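Local coordinates for retropepsin-like aspartic endopeptidase domain-containing protein (Legionella pneumophila subsp. pneumophila str. Philadelphia 1, PDB 2PMA) that is of unknown function but probably acts as a retropepsin-like aspartic endopeptidase, at residues I38-K43 against P47-T52. Sequence-based numbering, arbitrary orientation.
Sequences ITEIEK and PYLRFT
Two flat groups, the ring of Tyr48 and the guanidinium of Arg50, each receive aliphatic carbon from the opposing strand. Over one face of the Tyr48 ring lies CD of Lys43, 3.6 Å from the ring centroid, a CH-pi contact almost on the ring normal. The lysine chain comes in over the CD2/CE2 side, sets CD above the centre and turns up at chi4, lifting NZ away from the ring, so that NZ adds at most a weak, long cation-pi attraction. CG2 of Ile41 lies 4.0 Å above the guanidinium plane of Arg50, offset toward its rim. In one of the two conformers modelled for Thr39, OG1 lies 3.4 Å from Arg50 CB. Ile41 also sets CG1 against Tyr48 CB, at 3.6 Å, its chi1 of 60° holding that branch between the backbone N and the carbonyl carbon.

These strands are the arms of an antiparallel beta hairpin, 31-43 and 46-55, at the protein surface, and both are part of the mixed beta sheet. Thr39–Arg50 and Ile41–Tyr48 are its hydrogen-bonded pairs, each with two bonds; Ile41 N reaches Tyr48 O at 2.8 Å, nearly straight at 171°. At the non-hydrogen-bonded pair Glu40–Leu49, Leu49 CD2 rests 3.7 Å from Glu40 CB, whereas CD1 turns to Ile38 CG2. Glu40 extends alongside Pro47, its OE1 3.5 Å from the proline CB. Across the other edge of strand 46-55, Glu63 on strand 58-71 forms a salt bridge with Arg50 NE, helping to orient the guanidinium. The side chains of Leu49 and Phe51 touch Val94 of strand 90-100 and Leu111 of strand 103-112.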
loop_
_atom_site.group_PDB
_atom_site.type_symbol
_atom_site.label_atom_id
_atom_site.label_comp_id
_atom_site.label_asym_id
_atom_site.label_seq_id
_atom_site.Cartn_x
_atom_site.Cartn_y
_atom_site.Cartn_z
ATOM N N ILE A 38 0.934 11.815 10.312
ATOM C CA ILE A 38 0.346 12.213 9.046
ATOM C C ILE A 38 -0.005 13.701 9.094
ATOM O O ILE A 38 -0.660 14.131 10.035
ATOM C CB ILE A 38 -0.881 11.332 8.768
ATOM C CG1 ILE A 38 -0.435 9.848 8.751
ATOM C CG2 ILE A 38 -1.572 11.758 7.452
ATOM C CD1 ILE A 38 -1.614 8.818 8.963
ATOM N N THR A 39 0.461 14.482 8.122
ATOM C CA THR A 39 0.222 15.932 8.064
ATOM C C THR A 39 -0.291 16.319 6.676
ATOM O O THR A 39 0.162 15.765 5.678
ATOM C CB THR A 39 1.515 16.754 8.380
ATOM O OG1 THR A 39 2.430 16.662 7.279
ATOM C CG2 THR A 39 2.216 16.228 9.649
ATOM N N GLU A 40 -1.224 17.260 6.604
ATOM C CA GLU A 40 -1.759 17.668 5.299
ATOM C C GLU A 40 -0.978 18.895 4.831
ATOM O O GLU A 40 -0.689 19.805 5.638
ATOM C CB GLU A 40 -3.252 17.990 5.424
ATOM C CG GLU A 40 -3.900 18.383 4.095
ATOM C CD GLU A 40 -5.431 18.428 4.114
ATOM O OE1 GLU A 40 -5.995 18.533 3.012
ATOM O OE2 GLU A 40 -6.068 18.366 5.198
ATOM N N ILE A 41 -0.599 18.908 3.556
ATOM C CA ILE A 41 0.030 20.064 2.939
ATOM C C ILE A 41 -0.710 20.355 1.638
ATOM O O ILE A 41 -1.445 19.516 1.151
ATOM C CB ILE A 41 1.529 19.824 2.678
ATOM C CG1 ILE A 41 1.717 18.630 1.752
ATOM C CG2 ILE A 41 2.288 19.631 4.008
ATOM C CD1 ILE A 41 3.141 18.458 1.251
ATOM N N GLU A 42 -0.524 21.550 1.092
ATOM C CA GLU A 42 -1.085 21.864 -0.221
ATOM C C GLU A 42 0.049 22.180 -1.171
ATOM O O GLU A 42 0.940 22.965 -0.833
ATOM C CB GLU A 42 -2.053 23.050 -0.137
ATOM C CG GLU A 42 -3.518 22.681 -0.409
ATOM C CD GLU A 42 -4.261 22.143 0.819
ATOM O OE1 GLU A 42 -3.639 21.955 1.893
ATOM O OE2 GLU A 42 -5.487 21.912 0.706
ATOM N N LYS A 43 0.049 21.528 -2.329
ATOM C CA LYS A 43 0.950 21.876 -3.400
ATOM C C LYS A 43 0.084 22.446 -4.532
ATOM O O LYS A 43 -0.690 21.735 -5.164
ATOM C CB LYS A 43 1.746 20.648 -3.840
ATOM C CG LYS A 43 2.600 20.038 -2.704
ATOM C CD LYS A 43 3.169 18.689 -3.128
ATOM C CE LYS A 43 4.426 18.363 -2.359
ATOM N NZ LYS A 43 5.536 19.285 -2.720
ATOM N N PRO A 47 -4.257 18.995 -2.297
ATOM C CA PRO A 47 -3.893 18.426 -1.010
ATOM C C PRO A 47 -3.037 17.162 -1.158
ATOM O O PRO A 47 -3.325 16.284 -1.994
ATOM C CB PRO A 47 -5.241 18.091 -0.355
ATOM C CG PRO A 47 -6.160 17.850 -1.473
ATOM C CD PRO A 47 -5.682 18.748 -2.626
ATOM N N TYR A 48 -1.995 17.115 -0.334
ATOM C CA TYR A 48 -1.127 15.964 -0.220
ATOM C C TYR A 48 -1.101 15.668 1.262
ATOM O O TYR A 48 -1.278 16.602 2.099
ATOM C CB TYR A 48 0.314 16.317 -0.671
ATOM C CG TYR A 48 0.491 16.245 -2.166
ATOM C CD1 TYR A 48 1.211 15.204 -2.746
ATOM C CD2 TYR A 48 -0.091 17.211 -3.007
ATOM C CE1 TYR A 48 1.371 15.114 -4.141
ATOM C CE2 TYR A 48 0.054 17.122 -4.402
ATOM C CZ TYR A 48 0.787 16.072 -4.947
ATOM O OH TYR A 48 0.922 15.987 -6.325
ATOM N N LEU A 49 -0.817 14.408 1.602
ATOM C CA LEU A 49 -0.452 14.071 2.979
ATOM C C LEU A 49 1.020 13.669 3.019
ATOM O O LEU A 49 1.506 12.948 2.123
ATOM C CB LEU A 49 -1.305 12.898 3.468
ATOM C CG LEU A 49 -2.818 13.123 3.534
ATOM C CD1 LEU A 49 -3.394 11.926 4.222
ATOM C CD2 LEU A 49 -3.162 14.401 4.362
ATOM N N ARG A 50 1.726 14.177 4.017
ATOM C CA ARG A 50 3.069 13.685 4.343
ATOM C C ARG A 50 2.865 12.681 5.457
ATOM O O ARG A 50 2.068 12.912 6.385
ATOM C CB ARG A 50 3.939 14.835 4.836
ATOM C CG ARG A 50 5.376 14.470 5.149
ATOM C CD ARG A 50 6.118 15.718 5.728
ATOM N NE ARG A 50 6.277 16.742 4.686
ATOM C CZ ARG A 50 6.224 18.060 4.883
ATOM N NH1 ARG A 50 5.984 18.564 6.100
ATOM N NH2 ARG A 50 6.400 18.887 3.851
ATOM N N PHE A 51 3.562 11.555 5.372
ATOM C CA PHE A 51 3.413 10.534 6.380
ATOM C C PHE A 51 4.676 9.702 6.495
ATOM O O PHE A 51 5.509 9.663 5.552
ATOM C CB PHE A 51 2.190 9.626 6.035
ATOM C CG PHE A 51 2.285 8.916 4.690
ATOM C CD1 PHE A 51 1.839 9.536 3.499
ATOM C CD2 PHE A 51 2.795 7.611 4.619
ATOM C CE1 PHE A 51 1.901 8.882 2.266
ATOM C CE2 PHE A 51 2.885 6.942 3.407
ATOM C CZ PHE A 51 2.424 7.558 2.204
ATOM N N THR A 52 4.795 9.035 7.632
ATOM C CA THR A 52 5.949 8.161 7.889
ATOM C C THR A 52 5.495 6.719 7.842
ATOM O O THR A 52 4.473 6.319 8.488
ATOM C CB THR A 52 6.577 8.598 9.238
ATOM O OG1 THR A 52 7.093 9.919 9.052
ATOM C CG2 THR A 52 7.719 7.667 9.695
#